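Local structure of putative sugar ABC transporter, substrate-binding protein (Clostridium phytofermentans, 4WZZ) at residues 59-64 with 90-95; 70-75 with 300-305; 98-103 with 123-128; 117-122 with 142-147; 185-190 with 219-224. The protein binds alpha-L-rhamnopyranose between its two lobes and probably delivers sugar to an ABC transporter as its substrate-binding component. All blocks are in the same frame, centred on the assembly; numbering follows the deposited sequence. Where two conformers were deposited one is given.

Contact 1 (59-64 with 90-95); sequences IIVKSA and QEPKSA. With RAM (alpha-L-rhamnopyranose), chain B.
Backbone hydrogen bonds join Ile-59 to Gln-90 and Val-61 to Gln-90, the last rungs of a parallel ladder. Gln-90 N gives its proton to Ile-59 O (3.0 Å) and Gln-90 O takes one from Val-61 N (3.2 Å), flanking the bridge partner Ile-60. Where both chains have left the sheet, Ala-64 N binds Pro-92 O at 2.8 Å, in the carbonyl plane. Packing contacts lie between these bonds. Pro-92 sets CD on a carbonyl oxygen, 3.1 Å from Val-61 O, and its CG makes apolar contact with Ile-60 CG2 (4.1 Å), the side chains crossing at about a right angle. Val-61 and Glu-91 run side by side, CG2 of the valine on CG of the glutamate. Water adds a third kind of link, one molecule bridging Ile-59 O and Gln-90 NE2, whose amide also reaches Cys-103 O. Lys-62 O lies against the Pro-92 ring, but the lysine side chain, extended beyond CG, leads away and carries NZ to rhamnose O2 (2.9 Å), with a weak bond to O3; Asn-192 OD1 shares the ammonium. Such loops at the carboxyl ends of neighbouring parallel strands form the sugar-binding edge of a periplasmic binding protein lobe.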
# COMPACT_ATOMS: atom_id res chain seq x y z
N ILE A 59 9.80 -0.73 -12.86
CA ILE A 59 8.86 -0.55 -11.77
C ILE A 59 8.88 0.92 -11.39
O ILE A 59 9.94 1.51 -11.19
CB ILE A 59 9.16 -1.44 -10.53
CG1 ILE A 59 8.10 -1.17 -9.45
CG2 ILE A 59 10.60 -1.25 -10.06
CD1 ILE A 59 8.07 -2.18 -8.33
N ILE A 60 7.69 1.49 -11.33
CA ILE A 60 7.52 2.89 -10.98
C ILE A 60 6.73 2.92 -9.69
O ILE A 60 5.55 2.60 -9.67
CB ILE A 60 6.75 3.64 -12.08
CG1 ILE A 60 7.54 3.58 -13.39
CG2 ILE A 60 6.57 5.09 -11.66
CD1 ILE A 60 6.76 4.10 -14.61
N VAL A 61 7.41 3.22 -8.60
CA VAL A 61 6.73 3.24 -7.31
C VAL A 61 6.00 4.57 -7.15
O VAL A 61 6.05 5.41 -8.02
CB VAL A 61 7.73 2.99 -6.15
CG1 VAL A 61 8.37 1.64 -6.28
CG2 VAL A 61 8.79 4.07 -6.11
N LYS A 62 5.30 4.78 -6.03
CA LYS A 62 4.57 6.02 -5.85
C LYS A 62 5.51 7.22 -5.76
O LYS A 62 5.26 8.27 -6.33
CB LYS A 62 3.76 5.99 -4.56
CG LYS A 62 2.45 5.25 -4.56
CD LYS A 62 1.67 5.66 -3.28
CE LYS A 62 0.32 5.03 -3.22
NZ LYS A 62 -0.36 5.38 -1.94
N SER A 63 6.59 7.08 -4.99
CA SER A 63 7.42 8.23 -4.69
C SER A 63 8.74 7.90 -4.03
O SER A 63 8.91 6.84 -3.42
CB SER A 63 6.67 9.21 -3.77
OG SER A 63 6.35 8.59 -2.52
N ALA A 64 9.67 8.84 -4.16
CA ALA A 64 10.94 8.82 -3.43
C ALA A 64 10.72 9.07 -1.94
O ALA A 64 9.70 9.61 -1.54
CB ALA A 64 11.86 9.89 -3.98
N GLN A 90 12.17 3.42 -10.85
CA GLN A 90 12.00 4.86 -10.81
C GLN A 90 11.17 5.26 -9.61
O GLN A 90 10.16 4.62 -9.27
CB GLN A 90 11.33 5.37 -12.06
CG GLN A 90 12.29 5.53 -13.22
CD GLN A 90 11.59 6.09 -14.43
OE1 GLN A 90 11.67 7.28 -14.70
NE2 GLN A 90 10.89 5.23 -15.15
N GLU A 91 11.63 6.34 -8.98
CA GLU A 91 11.00 6.92 -7.81
C GLU A 91 10.56 8.34 -8.18
O GLU A 91 11.40 9.24 -8.32
CB GLU A 91 11.99 7.00 -6.64
CG GLU A 91 12.41 5.63 -6.04
CD GLU A 91 13.16 5.77 -4.72
OE1 GLU A 91 13.88 6.75 -4.59
OE2 GLU A 91 13.04 4.90 -3.84
N PRO A 92 9.25 8.55 -8.38
CA PRO A 92 8.78 9.92 -8.64
C PRO A 92 9.19 10.88 -7.52
O PRO A 92 9.21 10.52 -6.35
CB PRO A 92 7.25 9.76 -8.70
CG PRO A 92 7.05 8.31 -9.17
CD PRO A 92 8.17 7.56 -8.47
N LYS A 93 9.52 12.11 -7.90
CA LYS A 93 9.96 13.12 -6.93
C LYS A 93 8.95 13.32 -5.82
O LYS A 93 9.32 13.47 -4.64
CB LYS A 93 10.24 14.46 -7.63
CG LYS A 93 10.85 15.50 -6.69
CD LYS A 93 10.12 16.83 -6.75
CE LYS A 93 10.24 17.48 -8.12
NZ LYS A 93 11.57 18.13 -8.33
N SER A 94 7.68 13.35 -6.18
CA SER A 94 6.59 13.43 -5.22
C SER A 94 5.48 12.46 -5.61
O SER A 94 5.45 11.97 -6.74
CB SER A 94 6.08 14.87 -5.09
OG SER A 94 5.27 15.22 -6.19
N ALA A 95 4.58 12.19 -4.67
CA ALA A 95 3.54 11.20 -4.89
C ALA A 95 2.36 11.75 -5.67
O ALA A 95 1.21 11.64 -5.24
CB ALA A 95 3.06 10.63 -3.55
C1 RAM B . 2.73 4.01 1.96
C2 RAM B . 2.28 4.05 0.51
C3 RAM B . 1.83 2.68 -0.00
C4 RAM B . 0.87 2.01 0.98
C5 RAM B . 1.46 2.02 2.39
C6 RAM B . 0.49 1.45 3.41
O1 RAM B . 3.94 3.34 2.04
O2 RAM B . 1.24 4.97 0.45
O3 RAM B . 1.25 2.88 -1.29
O4 RAM B . 0.60 0.69 0.56
O5 RAM B . 1.81 3.32 2.79
O HOH W 1 11.10 2.57 -13.95
O HOH W 2 11.11 5.50 -2.25

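Contact 2 (70-75 with 300-305); sequences QKESEG and IQLGNL
Ile-300 is wedged against the helix of Lys-71 and Gly-75, and its carbons meet Lys-71, Gly-75 and Glu-74 in turn. CB lies near Lys-71 O. From there CG1, beside its own backbone N (chi1 -58°), approaches the same carbonyl and lies 4.0 Å from Lys-71 CB. CG2 turns the other way, anti to the backbone N, and rests 3.7 Å from Gly-75 CA. At the tip, CD1 meets Glu-74 OE2. Helices 67-82 and 299-315 belong to the periplasmic binding protein fold, and the second packs on the first after more than 200 intervening residues. The two short segments cross at -39° with axes 6.5 Å apart, a closeness made possible by Gly-75 and Gly-303, which have no side chains to hold the backbones apart. Three CA-H...O contacts line the seam: Gly-75 CA to Ile-300 O, Gly-303 CA to Glu-72 O (each 3.4 Å) and Ile-300 CA to Lys-71 O. One conventional bond joins the segments, Asn-304 ND2 to Gly-75 O at 2.8 Å; the acceptor lies in the asparagine amide plane, but the donor is tilted 34° from the carbonyl plane. Elsewhere, Glu-72 OE1 touches Leu-302 CD2, the two side chains alongside and pointing the same way.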
# COMPACT_ATOMS: atom_id res chain seq x y z
N GLN A 70 10.87 1.47 -1.33
CA GLN A 70 12.18 0.87 -1.61
C GLN A 70 12.19 -0.64 -1.39
O GLN A 70 12.87 -1.38 -2.11
CB GLN A 70 13.24 1.57 -0.76
CG GLN A 70 13.39 2.99 -1.22
CD GLN A 70 14.14 3.88 -0.23
OE1 GLN A 70 15.21 3.52 0.26
NE2 GLN A 70 13.59 5.06 0.06
N LYS A 71 11.44 -1.11 -0.39
CA LYS A 71 11.39 -2.55 -0.12
C LYS A 71 10.59 -3.24 -1.22
O LYS A 71 10.92 -4.35 -1.64
CB LYS A 71 10.80 -2.82 1.27
CG LYS A 71 11.79 -2.38 2.38
CD LYS A 71 11.18 -2.35 3.74
CE LYS A 71 12.05 -1.55 4.74
NZ LYS A 71 13.48 -1.97 4.74
N GLU A 72 9.53 -2.57 -1.68
CA GLU A 72 8.72 -3.06 -2.78
C GLU A 72 9.57 -3.19 -4.05
O GLU A 72 9.56 -4.22 -4.73
CB GLU A 72 7.59 -2.06 -2.99
CG GLU A 72 6.57 -2.39 -4.05
CD GLU A 72 5.56 -1.27 -4.11
OE1 GLU A 72 4.48 -1.42 -3.51
OE2 GLU A 72 5.89 -0.20 -4.66
N SER A 73 10.32 -2.16 -4.36
CA SER A 73 11.12 -2.18 -5.57
C SER A 73 12.29 -3.17 -5.47
O SER A 73 12.66 -3.79 -6.46
CB SER A 73 11.58 -0.75 -5.93
OG SER A 73 12.41 -0.21 -4.92
N GLU A 74 12.83 -3.34 -4.27
CA GLU A 74 13.88 -4.34 -4.01
C GLU A 74 13.39 -5.75 -4.33
O GLU A 74 14.08 -6.53 -4.99
CB GLU A 74 14.31 -4.26 -2.55
CG GLU A 74 15.23 -5.39 -2.07
CD GLU A 74 15.31 -5.48 -0.54
OE1 GLU A 74 15.44 -4.41 0.12
OE2 GLU A 74 15.24 -6.61 0.00
N GLY A 75 12.19 -6.07 -3.85
CA GLY A 75 11.61 -7.39 -4.05
C GLY A 75 11.33 -7.63 -5.52
O GLY A 75 11.47 -8.75 -6.00
N ILE A 300 8.26 -6.60 0.34
CA ILE A 300 9.24 -7.27 -0.50
C ILE A 300 8.54 -8.37 -1.31
O ILE A 300 8.73 -8.49 -2.52
CB ILE A 300 10.37 -7.88 0.34
CG1 ILE A 300 11.05 -6.78 1.16
CG2 ILE A 300 11.37 -8.57 -0.56
CD1 ILE A 300 12.05 -7.30 2.14
N GLN A 301 7.71 -9.16 -0.64
CA GLN A 301 6.96 -10.19 -1.32
C GLN A 301 5.91 -9.62 -2.27
O GLN A 301 5.63 -10.23 -3.32
CB GLN A 301 6.31 -11.14 -0.30
CG GLN A 301 7.35 -11.96 0.44
CD GLN A 301 6.75 -12.93 1.45
OE1 GLN A 301 5.75 -12.64 2.08
NE2 GLN A 301 7.39 -14.07 1.62
N LEU A 302 5.36 -8.44 -1.95
CA LEU A 302 4.45 -7.77 -2.88
C LEU A 302 5.24 -7.52 -4.16
O LEU A 302 4.76 -7.78 -5.27
CB LEU A 302 3.93 -6.46 -2.31
CG LEU A 302 3.06 -5.65 -3.28
CD1 LEU A 302 1.81 -6.44 -3.69
CD2 LEU A 302 2.63 -4.30 -2.70
N GLY A 303 6.46 -7.02 -4.00
CA GLY A 303 7.32 -6.79 -5.15
C GLY A 303 7.66 -8.08 -5.86
O GLY A 303 7.65 -8.13 -7.10
N ASN A 304 7.99 -9.12 -5.08
CA ASN A 304 8.29 -10.44 -5.66
C ASN A 304 7.14 -10.90 -6.55
O ASN A 304 7.35 -11.34 -7.68
CB ASN A 304 8.46 -11.53 -4.60
CG ASN A 304 9.66 -11.35 -3.68
OD1 ASN A 304 9.68 -11.96 -2.61
ND2 ASN A 304 10.67 -10.59 -4.09
N LEU A 305 5.92 -10.86 -6.02
CA LEU A 305 4.77 -11.43 -6.73
C LEU A 305 4.48 -10.63 -7.98
O LEU A 305 4.16 -11.17 -9.03
CB LEU A 305 3.54 -11.44 -5.81
CG LEU A 305 2.26 -11.93 -6.47
CD1 LEU A 305 2.42 -13.34 -6.98
CD2 LEU A 305 1.12 -11.84 -5.48

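Contact 3 (98-103 with 123-128); sequences EDQITC and DALEPA
Ile-101 and Gln-100 of helix 97-110 receive the turn leading into helix 126-134 and its first residues; the two helices follow successive parallel strands in the alternating beta-alpha pattern of this lobe. A type I turn from Asp-123 to Glu-126 leads in, closed by the bond from Glu-126 N to Asp-123 O. Within it Ala-124 directs its CB toward helix 97-110, but the nearer touch is made by its carbonyl, 3.9 Å from Ile-101 CD1. Leu-125 comes next and makes most of the contact on its own segment. With CG beside its own backbone N (chi1 -49°), it sends both methyls to the other helix: CD2 reaches Ile-101 CG1 at 3.9 Å and also Gln-100 CB, while CD1 lies 3.4 Å from Gln-100 OE1. The leucine packs against a polar group whose bonds are made elsewhere. Gln-100 OE1 accepts from Asn-120 N, and its NE2 gives to Ala-118 O and Val-61 O, so three backbone partners fix the amide between strand ends. Leu-125 also lies on Ile-117, at the end of strand 114-117. Three residues on, Ala-128 points its CB at the first helix too. No hydrogen bond crosses between the segments, and the last touch is apolar, Ala-128 CB against Ile-101 CG2 at 4.3 Å.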
# COMPACT_ATOMS: atom_id res chain seq x y z
N GLU A 98 1.51 13.89 -11.95
CA GLU A 98 2.44 14.60 -12.82
C GLU A 98 3.85 14.00 -12.78
O GLU A 98 4.44 13.77 -13.83
CB GLU A 98 2.50 16.08 -12.43
CG GLU A 98 3.49 16.89 -13.26
CD GLU A 98 3.47 18.38 -12.92
OE1 GLU A 98 2.75 18.78 -11.98
OE2 GLU A 98 4.19 19.14 -13.61
N ASP A 99 4.38 13.76 -11.59
CA ASP A 99 5.75 13.25 -11.51
C ASP A 99 5.83 11.81 -11.99
O ASP A 99 6.86 11.39 -12.52
CB ASP A 99 6.30 13.40 -10.09
CG ASP A 99 6.67 14.83 -9.75
OD1 ASP A 99 6.71 15.66 -10.69
OD2 ASP A 99 6.96 15.12 -8.58
N GLN A 100 4.75 11.07 -11.86
CA GLN A 100 4.70 9.71 -12.37
C GLN A 100 4.65 9.59 -13.87
O GLN A 100 5.23 8.69 -14.46
CB GLN A 100 3.50 8.95 -11.77
CG GLN A 100 3.98 7.88 -10.90
CD GLN A 100 2.92 7.10 -10.20
OE1 GLN A 100 1.71 7.33 -10.37
NE2 GLN A 100 3.37 6.14 -9.39
N ILE A 101 3.92 10.50 -14.50
CA ILE A 101 3.82 10.52 -15.94
C ILE A 101 5.20 10.73 -16.54
O ILE A 101 5.55 10.11 -17.54
CB ILE A 101 2.84 11.61 -16.38
CG1 ILE A 101 1.41 11.19 -16.00
CG2 ILE A 101 2.96 11.82 -17.87
CD1 ILE A 101 0.39 12.33 -15.96
N THR A 102 5.99 11.59 -15.92
CA THR A 102 7.35 11.80 -16.38
C THR A 102 8.10 10.46 -16.37
O THR A 102 8.83 10.14 -17.31
CB THR A 102 8.07 12.83 -15.49
OG1 THR A 102 7.39 14.07 -15.61
CG2 THR A 102 9.52 13.00 -15.91
N CYS A 103 7.92 9.67 -15.31
CA CYS A 103 8.59 8.37 -15.22
C CYS A 103 8.05 7.39 -16.25
O CYS A 103 8.80 6.60 -16.82
CB CYS A 103 8.47 7.77 -13.82
SG CYS A 103 9.26 8.75 -12.52
N ASP A 123 -6.85 7.58 -12.50
CA ASP A 123 -7.24 7.88 -13.89
C ASP A 123 -6.25 8.71 -14.71
O ASP A 123 -6.20 8.61 -15.94
CB ASP A 123 -8.58 8.61 -13.87
CG ASP A 123 -9.72 7.74 -13.38
OD1 ASP A 123 -9.73 6.52 -13.64
OD2 ASP A 123 -10.63 8.28 -12.72
N ALA A 124 -5.48 9.56 -14.04
CA ALA A 124 -4.62 10.53 -14.71
C ALA A 124 -3.49 9.88 -15.50
O ALA A 124 -2.96 10.48 -16.43
CB ALA A 124 -4.05 11.51 -13.69
N LEU A 125 -3.14 8.65 -15.15
CA LEU A 125 -2.04 7.97 -15.82
C LEU A 125 -2.49 7.27 -17.11
O LEU A 125 -1.66 6.70 -17.83
CB LEU A 125 -1.43 6.93 -14.88
CG LEU A 125 -1.08 7.42 -13.48
CD1 LEU A 125 -0.54 6.24 -12.69
CD2 LEU A 125 -0.07 8.55 -13.54
N GLU A 126 -3.79 7.31 -17.40
CA GLU A 126 -4.34 6.46 -18.44
C GLU A 126 -3.76 6.80 -19.82
O GLU A 126 -3.43 5.90 -20.59
CB GLU A 126 -5.87 6.48 -18.46
CG GLU A 126 -6.46 5.66 -19.62
CD GLU A 126 -7.95 5.38 -19.51
OE1 GLU A 126 -8.59 5.72 -18.49
OE2 GLU A 126 -8.48 4.80 -20.48
N PRO A 127 -3.65 8.09 -20.15
CA PRO A 127 -3.08 8.36 -21.48
C PRO A 127 -1.65 7.84 -21.66
O PRO A 127 -1.35 7.23 -22.69
CB PRO A 127 -3.12 9.88 -21.58
CG PRO A 127 -4.24 10.28 -20.69
CD PRO A 127 -4.23 9.30 -19.55
N ALA A 128 -0.78 8.07 -20.68
CA ALA A 128 0.60 7.64 -20.82
C ALA A 128 0.70 6.11 -20.85
O ALA A 128 1.49 5.55 -21.62
CB ALA A 128 1.45 8.21 -19.71

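Contact 4 (117-122 with 142-147); sequences IAANDT and LDSATN. With RAM (alpha-L-rhamnopyranose), chain B.
The sugar-binding rim of the lobe built on strands 114-117 and 138-142 is formed here by the loops that leave those strands, Ile-117 to Thr-122 lying against Leu-142 to Asn-147. Leu-142 N donates to Ile-117 O at 3.0 Å, from well above the carbonyl plane. Farther along, Ala-119 and Ser-144 grip each other twice. Ala-119 N gives to Ser-144 O (2.7 Å), and the serine hydroxyl OG, set anti to its backbone N (chi1 179°), gives back to Ala-119 O at 2.7 Å, this time in the carbonyl plane. Asn-147 N closes the far end on Thr-122 O. Methyl groups occupy the interior: Thr-146 CG2 lies 3.8 Å from both Ile-117 CG2 and Ala-119 CB. Asp-143, between Leu-142 and Ser-144, has a positive phi of 73°, in a gamma turn closed by Ser-144 N on Leu-142 O, and packs its CB on that of Ala-118. Its carboxylate turns to the rhamnose, OD2 accepting from O3 (2.6 Å) and OD1 from O4 (2.7 Å), while Tyr-68 OH also bonds OD1. Two adjacent hydroxyls thus meet the two oxygens of one carboxylate, a bidentate grip that probably helps the site read how O3 and O4 are placed on the ring.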
# COMPACT_ATOMS: atom_id res chain seq x y z
N ILE A 117 3.35 -0.48 -12.11
CA ILE A 117 3.17 0.83 -11.52
C ILE A 117 2.24 0.86 -10.31
O ILE A 117 1.19 0.22 -10.29
CB ILE A 117 2.73 1.83 -12.58
CG1 ILE A 117 2.65 3.24 -11.98
CG2 ILE A 117 1.42 1.39 -13.25
CD1 ILE A 117 2.81 4.34 -13.02
N ALA A 118 2.67 1.61 -9.29
CA ALA A 118 1.88 1.88 -8.10
C ALA A 118 1.32 3.29 -8.25
O ALA A 118 2.06 4.28 -8.10
CB ALA A 118 2.73 1.79 -6.85
N ALA A 119 0.04 3.37 -8.59
CA ALA A 119 -0.55 4.60 -9.09
C ALA A 119 -0.75 5.68 -8.06
O ALA A 119 -1.27 5.42 -6.97
CB ALA A 119 -1.91 4.30 -9.76
N ASN A 120 -0.37 6.90 -8.42
CA ASN A 120 -0.64 8.07 -7.58
C ASN A 120 -1.99 8.70 -7.87
O ASN A 120 -2.45 9.59 -7.16
CB ASN A 120 0.45 9.11 -7.76
CG ASN A 120 1.76 8.69 -7.13
OD1 ASN A 120 1.78 7.95 -6.15
ND2 ASN A 120 2.87 9.17 -7.67
N ASP A 121 -2.64 8.21 -8.92
CA ASP A 121 -3.97 8.67 -9.30
C ASP A 121 -4.57 7.56 -10.15
O ASP A 121 -3.86 6.92 -10.94
CB ASP A 121 -3.89 9.98 -10.09
CG ASP A 121 -5.27 10.59 -10.40
OD1 ASP A 121 -5.98 10.07 -11.30
OD2 ASP A 121 -5.62 11.60 -9.77
N THR A 122 -5.86 7.33 -9.98
CA THR A 122 -6.48 6.17 -10.56
C THR A 122 -6.64 6.34 -12.08
O THR A 122 -6.56 5.36 -12.84
CB THR A 122 -7.85 5.92 -9.92
OG1 THR A 122 -7.75 6.21 -8.51
CG2 THR A 122 -8.28 4.49 -10.12
N LEU A 142 0.62 -2.48 -9.17
CA LEU A 142 0.78 -3.06 -7.84
C LEU A 142 0.61 -1.98 -6.78
O LEU A 142 0.82 -0.79 -7.07
CB LEU A 142 2.13 -3.77 -7.64
CG LEU A 142 3.37 -2.91 -7.37
CD1 LEU A 142 4.57 -3.77 -6.97
CD2 LEU A 142 3.72 -2.06 -8.58
N ASP A 143 0.25 -2.40 -5.57
CA ASP A 143 0.23 -1.54 -4.37
C ASP A 143 -0.94 -0.55 -4.41
O ASP A 143 -1.75 -0.49 -3.47
CB ASP A 143 1.56 -0.80 -4.21
CG ASP A 143 1.62 0.07 -2.97
OD1 ASP A 143 1.23 -0.40 -1.88
OD2 ASP A 143 2.07 1.22 -3.11
N SER A 144 -1.01 0.22 -5.48
CA SER A 144 -2.06 1.20 -5.67
C SER A 144 -2.50 1.14 -7.14
O SER A 144 -1.68 1.32 -8.05
CB SER A 144 -1.55 2.60 -5.29
OG SER A 144 -2.54 3.60 -5.49
N ALA A 145 -3.77 0.85 -7.36
CA ALA A 145 -4.22 0.47 -8.71
C ALA A 145 -4.39 1.66 -9.66
O ALA A 145 -4.94 2.70 -9.29
CB ALA A 145 -5.54 -0.30 -8.61
N THR A 146 -3.94 1.47 -10.90
CA THR A 146 -4.42 2.29 -11.99
C THR A 146 -5.81 1.78 -12.30
O THR A 146 -6.19 0.70 -11.84
CB THR A 146 -3.61 2.10 -13.28
OG1 THR A 146 -3.69 0.72 -13.67
CG2 THR A 146 -2.17 2.50 -13.07
N ASN A 147 -6.56 2.50 -13.10
CA ASN A 147 -7.89 2.01 -13.43
C ASN A 147 -7.85 0.74 -14.30
O ASN A 147 -6.78 0.30 -14.70
CB ASN A 147 -8.76 3.12 -14.02
CG ASN A 147 -8.33 3.59 -15.38
OD1 ASN A 147 -7.78 2.83 -16.19
ND2 ASN A 147 -8.57 4.86 -15.64
C1 RAM B . 2.73 4.01 1.96
C2 RAM B . 2.28 4.05 0.51
C3 RAM B . 1.83 2.68 -0.00
C4 RAM B . 0.87 2.01 0.98
C5 RAM B . 1.46 2.02 2.39
C6 RAM B . 0.49 1.45 3.41
O1 RAM B . 3.94 3.34 2.04
O2 RAM B . 1.24 4.97 0.45
O3 RAM B . 1.25 2.88 -1.29
O4 RAM B . 0.60 0.69 0.56
O5 RAM B . 1.81 3.32 2.79

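Contact 5 (185-190 with 219-224); sequences SAASTA and YGDDEY. With RAM (alpha-L-rhamnopyranose), chain B.
Ser-185 pairs with Tyr-219 in a parallel bridge, after which Gly-220 N donates to Ser-185 O (3.0 Å) and Asp-221 N to Ala-186 O, the second bond coming almost straight down on the carbonyl, 80° out of its plane. Ser-188 then sits over the Tyr-219 ring: its CB lies 3.7 Å from the centroid and 13° off the normal, a CH-pi contact with the ring face. The tyrosine's CG is beside its own backbone N (chi1 -53°), which sends the ring along the other loop, where Ala-186 O meets its edge in plane and Ser-185 CB touches CD1. Both loops follow strands of the second lobe, 179-185 and 212-219, and each leads into a helix, with Ala-190 and Glu-223 at the N-cap positions; the contact lies at the carboxyl ends of the parallel strands, on the sugar side of this periplasmic binding protein lobe. Asp-221 and Asp-222 both have positive phi, and this turn of the chain brings Asp-222 to the cleft. Its OD2 accepts from rhamnose O2 at 2.6 Å, OD1 is held by Thr-248 OG1, and the flat carboxylate leans on Ala-186 CB, 3.5 Å from CG. Waters bridge the loops as well. One donates to Asp-222 OD2 and accepts from Ala-187 N; another joins Ser-188 N to Asp-221 OD1, donating to the carboxylate at 2.6 Å.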
# COMPACT_ATOMS: atom_id res chain seq x y z
N SER A 185 -4.41 10.21 5.92
CA SER A 185 -4.14 9.47 4.69
C SER A 185 -2.83 9.94 4.05
O SER A 185 -2.07 10.75 4.63
CB SER A 185 -5.30 9.66 3.72
OG SER A 185 -5.22 8.73 2.67
N ALA A 186 -2.57 9.43 2.85
CA ALA A 186 -1.43 9.85 2.05
C ALA A 186 -1.93 10.90 1.03
O ALA A 186 -2.58 11.86 1.43
CB ALA A 186 -0.81 8.63 1.35
N ALA A 187 -1.62 10.76 -0.26
CA ALA A 187 -2.14 11.69 -1.25
C ALA A 187 -3.65 11.51 -1.37
O ALA A 187 -4.14 10.38 -1.31
CB ALA A 187 -1.49 11.47 -2.60
N SER A 188 -4.37 12.60 -1.59
CA SER A 188 -5.81 12.56 -1.75
C SER A 188 -6.25 11.81 -3.00
O SER A 188 -7.41 11.42 -3.12
CB SER A 188 -6.38 13.99 -1.76
OG SER A 188 -5.95 14.69 -2.93
N THR A 189 -5.33 11.63 -3.95
CA THR A 189 -5.60 10.92 -5.18
C THR A 189 -5.16 9.46 -5.18
O THR A 189 -5.45 8.74 -6.15
CB THR A 189 -4.88 11.62 -6.34
OG1 THR A 189 -3.49 11.75 -6.02
CG2 THR A 189 -5.48 13.00 -6.58
N ALA A 190 -4.51 9.01 -4.11
CA ALA A 190 -3.95 7.67 -4.09
C ALA A 190 -5.05 6.63 -4.09
O ALA A 190 -5.91 6.60 -3.21
CB ALA A 190 -3.07 7.49 -2.86
N TYR A 219 -4.86 14.73 4.74
CA TYR A 219 -3.89 14.19 3.76
C TYR A 219 -2.45 14.63 4.04
O TYR A 219 -2.12 15.83 4.02
CB TYR A 219 -4.33 14.58 2.35
CG TYR A 219 -5.75 14.18 2.08
CD1 TYR A 219 -6.06 12.89 1.71
CD2 TYR A 219 -6.80 15.10 2.22
CE1 TYR A 219 -7.37 12.52 1.45
CE2 TYR A 219 -8.09 14.73 1.98
CZ TYR A 219 -8.37 13.44 1.61
OH TYR A 219 -9.66 13.04 1.35
N GLY A 220 -1.60 13.64 4.27
CA GLY A 220 -0.19 13.88 4.54
C GLY A 220 0.72 13.61 3.37
O GLY A 220 1.92 13.78 3.49
N ASP A 221 0.15 13.19 2.24
CA ASP A 221 0.85 13.11 0.94
C ASP A 221 2.03 12.14 0.89
O ASP A 221 2.89 12.23 0.01
CB ASP A 221 1.31 14.50 0.51
CG ASP A 221 0.14 15.41 0.21
OD1 ASP A 221 -1.00 14.93 0.18
OD2 ASP A 221 0.34 16.62 0.06
N ASP A 222 2.07 11.20 1.84
CA ASP A 222 3.21 10.30 1.93
C ASP A 222 4.54 11.05 2.14
O ASP A 222 5.64 10.58 1.77
CB ASP A 222 3.27 9.35 0.72
CG ASP A 222 2.57 8.04 0.98
OD1 ASP A 222 2.41 7.65 2.19
OD2 ASP A 222 2.23 7.36 -0.02
N GLU A 223 4.45 12.19 2.82
CA GLU A 223 5.61 13.01 3.15
C GLU A 223 5.66 13.14 4.66
O GLU A 223 4.64 13.37 5.30
CB GLU A 223 5.47 14.39 2.52
CG GLU A 223 5.42 14.37 1.02
CD GLU A 223 5.37 15.75 0.37
OE1 GLU A 223 5.55 16.79 1.06
OE2 GLU A 223 5.14 15.78 -0.87
N TYR A 224 6.86 12.99 5.21
CA TYR A 224 7.07 13.07 6.65
C TYR A 224 6.58 14.40 7.23
O TYR A 224 5.75 14.42 8.14
CB TYR A 224 8.54 12.84 6.94
CG TYR A 224 8.92 12.92 8.40
CD1 TYR A 224 8.65 11.87 9.27
CD2 TYR A 224 9.60 14.04 8.90
CE1 TYR A 224 9.02 11.93 10.61
CE2 TYR A 224 9.97 14.10 10.25
CZ TYR A 224 9.66 13.03 11.08
OH TYR A 224 10.01 13.04 12.42
C1 RAM B . 2.73 4.01 1.96
C2 RAM B . 2.28 4.05 0.51
C3 RAM B . 1.83 2.68 -0.00
C4 RAM B . 0.87 2.01 0.98
C5 RAM B . 1.46 2.02 2.39
C6 RAM B . 0.49 1.45 3.41
O1 RAM B . 3.94 3.34 2.04
O2 RAM B . 1.24 4.97 0.45
O3 RAM B . 1.25 2.88 -1.29
O4 RAM B . 0.60 0.69 0.56
O5 RAM B . 1.81 3.32 2.79
O HOH W 3 0.84 10.71 4.50
O HOH W 4 0.08 8.32 -1.63
O HOH W 5 -3.00 15.16 -1.45
O HOH W 6 -10.11 12.08 -1.97

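How the contacts relate
Contacts 1, 4 and 5 share the rhamnose, the first two from one lobe and the third from the other, and all three are built of loops at strand ends held by backbone bonds. Their chemistry at the sugar differs: contact 1 supplies an ammonium group, contacts 4 and 5 carboxylates. Contacts 2, 4 and 5 are buried, 1 and 3 partly buried. Contacts 1 and 4 each touch all the others; Ile-60 O meets Ala-118 N, and Asn-120 O meets Thr-189 OG1 across the lobes. Contact 2 is glycine-lined, helix on helix, and Glu-72 packs against Asp-143 of contact 4, with like charges close. Contact 3 has no hydrogen bond between its segments, yet Gln-100 links it to contacts 1 and 4.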